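Local coordinates for protein-L-isoaspartate O-methyltransferase beta-aspartate methyltransferase (Plasmodium falciparum, PDB 2PBF) that probably repairs damaged proteins by transferring a methyl group from S-adenosylmethionine to the free alpha-carboxylate of abnormal L-isoaspartyl residues, at residues 74-78 and 164-168; 37-42 and 91-97; 10-15 and 46-50. All coordinates share one frame; numbering follows the deposited sequence.

Contact 1 (74-78 and 164-168)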
loop_
_atom_site.group_PDB
_atom_site.type_symbol
_atom_site.label_atom_id
_atom_site.label_comp_id
_atom_site.label_asym_id
_atom_site.label_seq_id
_atom_site.Cartn_x
_atom_site.Cartn_y
_atom_site.Cartn_z
ATOM N N LEU A 74 -3.736 -7.914 4.215
ATOM C CA LEU A 74 -3.488 -8.332 2.841
ATOM C C LEU A 74 -2.511 -9.504 2.752
ATOM O O LEU A 74 -2.217 -9.979 1.668
ATOM C CB LEU A 74 -2.971 -7.136 2.017
ATOM C CG LEU A 74 -3.976 -6.033 1.689
ATOM C CD1 LEU A 74 -3.295 -4.829 1.110
ATOM C CD2 LEU A 74 -5.086 -6.527 0.777
ATOM N N ILE A 75 -2.014 -9.974 3.896
ATOM C CA ILE A 75 -0.873 -10.879 3.908
ATOM C C ILE A 75 -1.052 -12.140 3.058
ATOM O O ILE A 75 -0.107 -12.591 2.402
ATOM C CB ILE A 75 -0.366 -11.189 5.362
ATOM C CG1 ILE A 75 1.144 -11.456 5.366
ATOM C CG2 ILE A 75 -1.137 -12.339 6.024
ATOM C CD1 ILE A 75 1.958 -10.298 4.814
ATOM N N ASN A 76 -2.265 -12.684 3.043
ATOM C CA ASN A 76 -2.531 -13.945 2.348
ATOM C C ASN A 76 -2.913 -13.777 0.879
ATOM O O ASN A 76 -2.940 -14.762 0.153
ATOM C CB ASN A 76 -3.610 -14.778 3.062
ATOM C CG ASN A 76 -3.216 -15.188 4.450
ATOM O OD1 ASN A 76 -4.005 -15.045 5.398
ATOM N ND2 ASN A 76 -1.995 -15.698 4.600
ATOM N N VAL A 77 -3.223 -12.555 0.447
ATOM C CA VAL A 77 -3.494 -12.291 -0.966
ATOM C C VAL A 77 -2.256 -11.706 -1.653
ATOM O O VAL A 77 -2.144 -11.706 -2.886
ATOM C CB VAL A 77 -4.752 -11.411 -1.184
ATOM C CG1 VAL A 77 -5.993 -12.130 -0.647
ATOM C CG2 VAL A 77 -4.596 -10.005 -0.526
ATOM N N LEU A 78 -1.307 -11.229 -0.843
ATOM C CA LEU A 78 -0.018 -10.808 -1.380
ATOM C C LEU A 78 0.820 -12.058 -1.622
ATOM O O LEU A 78 1.772 -12.335 -0.889
ATOM C CB LEU A 78 0.686 -9.825 -0.436
ATOM C CG LEU A 78 -0.014 -8.477 -0.233
ATOM C CD1 LEU A 78 0.607 -7.720 0.963
ATOM C CD2 LEU A 78 0.028 -7.650 -1.509
ATOM N N ASP A 164 -5.458 -9.189 -7.117
ATOM C CA ASP A 164 -5.713 -10.024 -5.964
ATOM C C ASP A 164 -5.656 -9.209 -4.670
ATOM O O ASP A 164 -6.288 -9.572 -3.671
ATOM C CB ASP A 164 -4.716 -11.164 -5.950
ATOM C CG ASP A 164 -4.674 -11.900 -7.286
ATOM O OD1 ASP A 164 -5.643 -12.649 -7.578
ATOM O OD2 ASP A 164 -3.693 -11.715 -8.050
ATOM N N ALA A 165 -4.921 -8.101 -4.700
ATOM C CA ALA A 165 -4.767 -7.233 -3.530
ATOM C C ALA A 165 -4.772 -5.779 -3.943
ATOM O O ALA A 165 -4.008 -5.371 -4.837
ATOM C CB ALA A 165 -3.499 -7.566 -2.787
ATOM N N ILE A 166 -5.664 -5.003 -3.315
ATOM C CA ILE A 166 -5.738 -3.565 -3.549
ATOM C C ILE A 166 -5.600 -2.826 -2.233
ATOM O O ILE A 166 -6.399 -2.992 -1.328
ATOM C CB ILE A 166 -7.062 -3.111 -4.268
ATOM C CG1 ILE A 166 -7.333 -3.995 -5.504
ATOM C CG2 ILE A 166 -6.982 -1.588 -4.600
ATOM C CD1 ILE A 166 -8.499 -3.545 -6.396
ATOM N N HIS A 167 -4.569 -2.019 -2.120
ATOM C CA HIS A 167 -4.395 -1.240 -0.926
ATOM C C HIS A 167 -4.605 0.204 -1.298
ATOM O O HIS A 167 -4.091 0.686 -2.303
ATOM C CB HIS A 167 -3.019 -1.452 -0.324
ATOM C CG HIS A 167 -2.735 -0.534 0.813
ATOM N ND1 HIS A 167 -2.078 0.665 0.649
ATOM C CD2 HIS A 167 -3.071 -0.608 2.121
ATOM C CE1 HIS A 167 -2.009 1.286 1.810
ATOM N NE2 HIS A 167 -2.594 0.529 2.720
ATOM N N VAL A 168 -5.396 0.897 -0.497
ATOM C CA VAL A 168 -5.619 2.286 -0.764
ATOM C C VAL A 168 -5.178 3.039 0.487
ATOM O O VAL A 168 -5.734 2.833 1.554
ATOM C CB VAL A 168 -7.103 2.548 -1.089
ATOM C CG1 VAL A 168 -7.270 3.913 -1.658
ATOM C CG2 VAL A 168 -7.657 1.467 -2.058
#
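Val77 and Ala165 bring the two backbones closest, their CA atoms 5.8 Å apart, where the turn that follows helix 64-74 passes strand 163-168 near Ala165. The turn is tightly wound: Leu74 O accepts from both Val77 N and Leu78 N. Three branched side chains from it converge on the single methyl of Ala165. CG2 of Val77 comes nearest, 3.5 Å from Ala165 CB, and it also lies against the carbonyl oxygen of Asp164; it sits between its own backbone N and carbonyl carbon. CD2 of Leu78 reaches the same methyl at 3.8 Å, although the CB of Leu78 points away from the strand, and CD2 of Leu74 arrives at 4.0 Å, so that all three share it. Strand 163-168 is the fourth parallel strand of the Rossmann-like methyltransferase sheet, set between 83-87 and 187-195, and the contact packs the helix-to-strand connection onto that sheet. The other branch of Leu74, CD1, meets His167 CB at 3.7 Å, the two side chains crossing at about a right angle. CG of His167 stands opposite its backbone N (chi1 173°), and the ring carries on past the leucine to Asp86 OD1, which bonds ND1, and to Ser70 OG, weakly bonded to NE2. Next to Ala165, Asp164 turns its carboxylate away to Arg83 N.

Contact 2 (37-42 and 91-97). With SAH (S-adenosyl-L-homocysteine), chain C.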
loop_
_atom_site.group_PDB
_atom_site.type_symbol
_atom_site.label_atom_id
_atom_site.label_comp_id
_atom_site.label_asym_id
_atom_site.label_seq_id
_atom_site.Cartn_x
_atom_site.Cartn_y
_atom_site.Cartn_z
ATOM N N VAL A 37 12.313 -4.213 4.527
ATOM C CA VAL A 37 12.131 -2.851 4.029
ATOM C C VAL A 37 12.360 -1.799 5.150
ATOM O O VAL A 37 11.452 -1.484 5.926
ATOM C CB VAL A 37 10.712 -2.659 3.349
ATOM C CG1 VAL A 37 10.659 -1.343 2.623
ATOM C CG2 VAL A 37 10.406 -3.800 2.368
ATOM N N ASP A 38 13.581 -1.271 5.220
ATOM C CA ASP A 38 13.975 -0.314 6.231
ATOM C C ASP A 38 13.302 1.048 6.015
ATOM O O ASP A 38 13.533 1.715 4.990
ATOM C CB ASP A 38 15.513 -0.163 6.233
ATOM C CG ASP A 38 16.034 0.720 7.380
ATOM O OD1 ASP A 38 15.307 1.596 7.880
ATOM O OD2 ASP A 38 17.214 0.537 7.773
ATOM N N ARG A 39 12.506 1.464 7.002
ATOM C CA ARG A 39 11.720 2.709 6.950
ATOM C C ARG A 39 12.566 3.961 6.730
ATOM O O ARG A 39 12.134 4.891 6.032
ATOM C CB ARG A 39 10.867 2.847 8.221
ATOM C CG ARG A 39 9.775 3.916 8.181
ATOM C CD ARG A 39 8.974 3.955 9.502
ATOM N NE ARG A 39 8.225 5.203 9.675
ATOM C CZ ARG A 39 7.028 5.462 9.124
ATOM N NH1 ARG A 39 6.426 4.546 8.386
ATOM N NH2 ARG A 39 6.431 6.632 9.323
ATOM N N GLY A 40 13.775 3.966 7.299
ATOM C CA GLY A 40 14.756 5.051 7.110
ATOM C C GLY A 40 15.232 5.290 5.686
ATOM O O GLY A 40 15.785 6.350 5.365
ATOM N N LYS A 41 15.007 4.316 4.814
ATOM C CA LYS A 41 15.298 4.494 3.385
ATOM C C LYS A 41 14.113 5.157 2.657
ATOM O O LYS A 41 14.205 5.496 1.473
ATOM C CB LYS A 41 15.664 3.144 2.744
ATOM C CG LYS A 41 16.794 2.420 3.453
ATOM C CD LYS A 41 18.143 2.772 2.848
ATOM C CE LYS A 41 19.171 1.683 3.131
ATOM N NZ LYS A 41 20.275 1.658 2.114
ATOM N N TYR A 42 13.014 5.343 3.389
ATOM C CA TYR A 42 11.746 5.853 2.844
ATOM C C TYR A 42 11.286 7.193 3.428
ATOM O O TYR A 42 10.438 7.899 2.846
ATOM C CB TYR A 42 10.657 4.766 2.921
ATOM C CG TYR A 42 10.998 3.686 1.937
ATOM C CD1 TYR A 42 10.496 3.717 0.632
ATOM C CD2 TYR A 42 11.901 2.685 2.274
ATOM C CE1 TYR A 42 10.865 2.739 -0.304
ATOM C CE2 TYR A 42 12.284 1.721 1.358
ATOM C CZ TYR A 42 11.762 1.749 0.081
ATOM O OH TYR A 42 12.141 0.774 -0.797
ATOM N N SER A 91 5.345 7.516 -0.251
ATOM C CA SER A 91 6.767 7.220 -0.093
ATOM C C SER A 91 7.218 5.954 -0.851
ATOM O O SER A 91 8.427 5.718 -0.998
ATOM C CB SER A 91 7.096 7.034 1.391
ATOM O OG SER A 91 6.532 5.816 1.832
ATOM N N GLY A 92 6.250 5.156 -1.314
ATOM C CA GLY A 92 6.494 3.828 -1.934
ATOM C C GLY A 92 6.798 2.739 -0.904
ATOM O O GLY A 92 7.118 1.609 -1.264
ATOM N N TYR A 93 6.686 3.072 0.376
ATOM C CA TYR A 93 7.048 2.122 1.450
ATOM C C TYR A 93 6.271 0.810 1.301
ATOM O O TYR A 93 6.844 -0.304 1.211
ATOM C CB TYR A 93 6.863 2.715 2.887
ATOM C CG TYR A 93 7.332 1.680 3.897
ATOM C CD1 TYR A 93 8.697 1.583 4.225
ATOM C CD2 TYR A 93 6.448 0.718 4.418
ATOM C CE1 TYR A 93 9.161 0.596 5.090
ATOM C CE2 TYR A 93 6.903 -0.268 5.289
ATOM C CZ TYR A 93 8.267 -0.321 5.620
ATOM O OH TYR A 93 8.757 -1.306 6.458
ATOM N N LEU A 94 4.958 0.949 1.227
ATOM C CA LEU A 94 4.088 -0.215 1.176
ATOM C C LEU A 94 4.164 -0.953 -0.164
ATOM O O LEU A 94 4.007 -2.179 -0.205
ATOM C CB LEU A 94 2.642 0.136 1.561
ATOM C CG LEU A 94 1.868 -1.071 2.126
ATOM C CD1 LEU A 94 2.315 -1.492 3.542
ATOM C CD2 LEU A 94 0.469 -0.700 2.161
ATOM N N THR A 95 4.416 -0.208 -1.242
ATOM C CA THR A 95 4.584 -0.804 -2.563
ATOM C C THR A 95 5.767 -1.769 -2.621
ATOM O O THR A 95 5.640 -2.871 -3.144
ATOM C CB THR A 95 4.743 0.279 -3.682
ATOM O OG1 THR A 95 4.044 1.459 -3.301
ATOM C CG2 THR A 95 4.158 -0.231 -4.969
ATOM N N VAL A 96 6.900 -1.346 -2.081
ATOM C CA VAL A 96 8.078 -2.205 -1.915
ATOM C C VAL A 96 7.786 -3.415 -1.008
ATOM O O VAL A 96 8.193 -4.537 -1.311
ATOM C CB VAL A 96 9.287 -1.369 -1.427
ATOM C CG1 VAL A 96 10.519 -2.240 -1.202
ATOM C CG2 VAL A 96 9.596 -0.285 -2.449
ATOM N N CYS A 97 7.067 -3.198 0.084
ATOM C CA CYS A 97 6.618 -4.305 0.919
ATOM C C CYS A 97 5.855 -5.326 0.056
ATOM O O CYS A 97 6.119 -6.522 0.131
ATOM C CB CYS A 97 5.782 -3.801 2.126
ATOM S SG CYS A 97 6.752 -3.142 3.532
HETATM N N SAH C . 1.138 4.365 1.483
HETATM C CA SAH C . 1.624 5.767 1.544
HETATM C CB SAH C . 0.493 6.663 1.981
HETATM C CG SAH C . 0.828 8.097 1.595
HETATM S SD SAH C . -0.481 9.230 2.068
HETATM C C SAH C . 2.846 5.950 2.450
HETATM O O SAH C . 2.850 5.415 3.560
HETATM O OXT SAH C . 3.839 6.627 2.078
HETATM C "C5'" SAH C . -1.609 8.845 0.706
HETATM C "C4'" SAH C . -1.104 9.176 -0.699
HETATM O "O4'" SAH C . -2.211 9.111 -1.554
HETATM C "C3'" SAH C . -0.490 10.553 -0.909
HETATM O "O3'" SAH C . 0.840 10.400 -1.376
HETATM C "C2'" SAH C . -1.389 11.223 -1.937
HETATM O "O2'" SAH C . -0.666 12.031 -2.839
HETATM C "C1'" SAH C . -2.006 10.021 -2.622
HETATM N N9 SAH C . -3.324 10.245 -3.258
HETATM C C8 SAH C . -4.334 11.024 -2.774
HETATM N N7 SAH C . -5.386 10.920 -3.618
HETATM C C5 SAH C . -5.060 10.109 -4.649
HETATM C C6 SAH C . -5.751 9.694 -5.793
HETATM N N6 SAH C . -6.988 10.090 -6.065
HETATM N N1 SAH C . -5.149 8.819 -6.661
HETATM C C2 SAH C . -3.859 8.385 -6.417
HETATM N N3 SAH C . -3.199 8.820 -5.297
HETATM C C4 SAH C . -3.777 9.669 -4.420
#
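Tyr42 and Tyr93 meet at a right angle, the edge of Tyr93 directed at the face of Tyr42 with ring centroids 5.6 Å apart, a T-shaped pair between a loop with a short 3-10 turn and the first turn of helix 93-101. Tyr93 can be followed outward. Its CB leaves the helix across the line to the loop, and CG opposite the backbone N (chi1 -177°) swings the ring towards it. CD1 then lies 3.9 Å from Tyr42 CG and equally close to Val37 CG1. CE1 touches Val37 CG1 at 3.5 Å and lies near the CA of Arg39. At the tip, OH donates to Val37 O over 2.8 Å, in the carbonyl plane with a C=O...O angle of 149°, which tethers the tip of the ring to the loop.

Tyr42 slants across the first turn of the helix. Ser91 O lies at the edge of its ring, 3.3 Å from CD1, and that oxygen also accepts from Asn128 ND2. Further out, Tyr42 OH rests against both methyls of Val96 and is hydrogen-bonded to Asp132. Val37 CG2 fills in between Val96 CG1 and Cys97 SG.

An ST turn leads into the helix: Ser91 OG accepts from Tyr93 N, while Gly92, with positive phi, occupies the N-cap. Ser91 also holds the ligand, its N and OG both donating to the carboxylate OXT of S-adenosylhomocysteine, the OG bond 2.8 Å long. A loop rich in small residues after strand 83-87, the first of the central sheet, leading into a helix and gripping the amino-acid end of the bound product, and probably of the methyl donor likewise, is characteristic of the Rossmann-like, SAM-dependent methyltransferase site.

Contact 3 (10-15 and 46-50)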
loop_
_atom_site.group_PDB
_atom_site.type_symbol
_atom_site.label_atom_id
_atom_site.label_comp_id
_atom_site.label_asym_id
_atom_site.label_seq_id
_atom_site.Cartn_x
_atom_site.Cartn_y
_atom_site.Cartn_z
ATOM N N ASN A 10 17.731 4.508 17.845
ATOM C CA ASN A 10 16.609 3.971 17.029
ATOM C C ASN A 10 17.011 3.283 15.726
ATOM O O ASN A 10 17.701 3.850 14.886
ATOM C CB ASN A 10 15.565 5.047 16.679
ATOM C CG ASN A 10 14.642 5.390 17.840
ATOM O OD1 ASN A 10 14.850 4.957 18.974
ATOM N ND2 ASN A 10 13.630 6.187 17.560
ATOM N N ASN A 11 16.504 2.074 15.548
ATOM C CA ASN A 11 16.815 1.282 14.377
ATOM C C ASN A 11 15.560 0.591 13.859
ATOM O O ASN A 11 14.572 0.417 14.591
ATOM C CB ASN A 11 17.908 0.274 14.734
ATOM C CG ASN A 11 17.406 -0.813 15.632
ATOM O OD1 ASN A 11 16.821 -1.782 15.162
ATOM N ND2 ASN A 11 17.597 -0.651 16.943
ATOM N N HIS A 12 15.597 0.168 12.604
ATOM C CA HIS A 12 14.414 -0.446 11.998
ATOM C C HIS A 12 13.906 -1.711 12.682
ATOM O O HIS A 12 12.701 -1.902 12.857
ATOM C CB HIS A 12 14.648 -0.735 10.527
ATOM C CG HIS A 12 13.436 -1.243 9.828
ATOM N ND1 HIS A 12 12.329 -0.450 9.598
ATOM C CD2 HIS A 12 13.145 -2.463 9.315
ATOM C CE1 HIS A 12 11.415 -1.155 8.959
ATOM N NE2 HIS A 12 11.885 -2.380 8.779
ATOM N N LYS A 13 14.827 -2.585 13.056
ATOM C CA LYS A 13 14.455 -3.870 13.626
ATOM C C LYS A 13 13.820 -3.722 15.030
ATOM O O LYS A 13 12.892 -4.449 15.398
ATOM C CB LYS A 13 15.699 -4.778 13.657
ATOM C CG LYS A 13 15.475 -6.114 14.332
ATOM C CD LYS A 13 16.701 -7.010 14.253
ATOM C CE LYS A 13 16.383 -8.383 14.872
ATOM N NZ LYS A 13 15.819 -8.299 16.288
ATOM N N SER A 14 14.345 -2.780 15.813
ATOM C CA SER A 14 13.814 -2.498 17.122
ATOM C C SER A 14 12.430 -1.855 17.031
ATOM O O SER A 14 11.566 -2.109 17.868
ATOM C CB SER A 14 14.789 -1.634 17.911
ATOM O OG SER A 14 15.950 -2.371 18.296
ATOM N N LEU A 15 12.202 -1.064 15.989
ATOM C CA LEU A 15 10.848 -0.574 15.702
ATOM C C LEU A 15 9.866 -1.733 15.543
ATOM O O LEU A 15 8.791 -1.718 16.112
ATOM C CB LEU A 15 10.841 0.330 14.443
ATOM C CG LEU A 15 9.467 0.712 13.848
ATOM C CD1 LEU A 15 8.494 1.362 14.879
ATOM C CD2 LEU A 15 9.674 1.593 12.655
ATOM N N ILE A 46 12.886 11.436 11.776
ATOM C CA ILE A 46 12.480 10.434 12.786
ATOM C C ILE A 46 11.906 9.164 12.144
ATOM O O ILE A 46 10.743 8.808 12.363
ATOM C CB ILE A 46 11.505 11.031 13.829
ATOM C CG1 ILE A 46 10.310 11.700 13.118
ATOM C CG2 ILE A 46 12.248 11.990 14.776
ATOM C CD1 ILE A 46 9.088 11.872 13.979
ATOM N N PRO A 47 12.724 8.478 11.333
ATOM C CA PRO A 47 12.187 7.358 10.568
ATOM C C PRO A 47 11.641 6.162 11.375
ATOM O O PRO A 47 10.921 5.358 10.819
ATOM C CB PRO A 47 13.382 6.929 9.720
ATOM C CG PRO A 47 14.584 7.355 10.571
ATOM C CD PRO A 47 14.168 8.677 11.075
ATOM N N TYR A 48 11.972 6.030 12.656
ATOM C CA TYR A 48 11.550 4.830 13.409
ATOM C C TYR A 48 10.547 5.069 14.518
ATOM O O TYR A 48 10.204 4.168 15.278
ATOM C CB TYR A 48 12.776 4.098 13.941
ATOM C CG TYR A 48 13.763 3.818 12.835
ATOM C CD1 TYR A 48 13.400 3.014 11.744
ATOM C CD2 TYR A 48 15.048 4.356 12.873
ATOM C CE1 TYR A 48 14.288 2.751 10.715
ATOM C CE2 TYR A 48 15.972 4.085 11.839
ATOM C CZ TYR A 48 15.581 3.281 10.772
ATOM O OH TYR A 48 16.469 3.016 9.757
ATOM N N ILE A 49 10.056 6.286 14.602
ATOM C CA ILE A 49 9.026 6.583 15.566
ATOM C C ILE A 49 7.678 6.183 14.988
ATOM O O ILE A 49 7.402 6.390 13.803
ATOM C CB ILE A 49 9.123 8.042 16.041
ATOM C CG1 ILE A 49 10.466 8.203 16.801
ATOM C CG2 ILE A 49 7.930 8.412 16.913
ATOM C CD1 ILE A 49 10.515 9.400 17.629
ATOM N N ASP A 50 6.849 5.580 15.827
ATOM C CA ASP A 50 5.549 5.111 15.382
ATOM C C ASP A 50 4.516 6.236 15.289
ATOM O O ASP A 50 3.663 6.399 16.157
ATOM C CB ASP A 50 5.040 3.974 16.239
ATOM C CG ASP A 50 3.761 3.376 15.683
ATOM O OD1 ASP A 50 3.665 3.225 14.444
ATOM O OD2 ASP A 50 2.852 3.075 16.478
HETATM O O HOH W 1 13.878 7.755 14.800
#
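Tyr48 lays one face of its ring over the peptide between Asn11 and His12: Asn11 C is 3.7 Å above the plane over the ring centre, and His12 N is nearer the rim. Against the opposite face lies CG of Pro47, the preceding residue, so the phenol is sandwiched between backbone and a proline ring. Leu15 CD2 occupies the edge, 4.1 Å from Tyr48 CD1. The imidazole of His12 presents its own edge to the phenol, with Tyr48 CE1 in its plane; CE1 is 3.5 Å from His12 CB, and the two side chains stand at about a right angle. CG of Tyr48 lies opposite its carbonyl carbon (chi1 -53°), which carries the ring across to the start of the helix.

Leu15, one turn into the helix, leans its CD1 on Tyr48 O at 3.3 Å. On the outer side, Asn10 sets its CB against the phenol and its ND2 3.8 Å from Ile49 CG1; a water accepts from that ND2 and, weakly, from Tyr48 N. The helix start is well defined: Asn11 is the N-cap, OD1 accepting from Ser14 N at 2.7 Å with the donor 39° out of the carbonyl plane, while ND2 donates to Ser14 OG. The 46-49 segment is a type I beta turn, which puts Tyr48 at its third position.

Both aromatic tips find polar partners beyond the contact, Tyr48 OH at Asp38 and His12 NE2 at Met34 O. The bond to Asp38 anchors the tip of the phenol, while the packing on both faces holds its plane; direct adhesion between the segments is thus mostly van der Waals, supplemented by one water, weakly held at Tyr48 N, near the exposed side.

From the N terminus, the start of helix 12-21 is met first by the loop before strand 53-56, where contact 3 closes a loop of 30 residues. Contact 2 opens inside that loop, at 37-42, and closes beyond it at 91-97, so the two cross; they also touch, Arg39 of contact 2 lying against His12 of contact 3. Contact 1 opens at 74-78, between the segments of contact 2, and closes at 164-168, crossing it in turn, while it follows contact 3 in series. His167 packs on Leu94 between contacts 1 and 2. Together they link helix 12-21 and the loop after helix 28-35 to the ligand site and then to the central sheet.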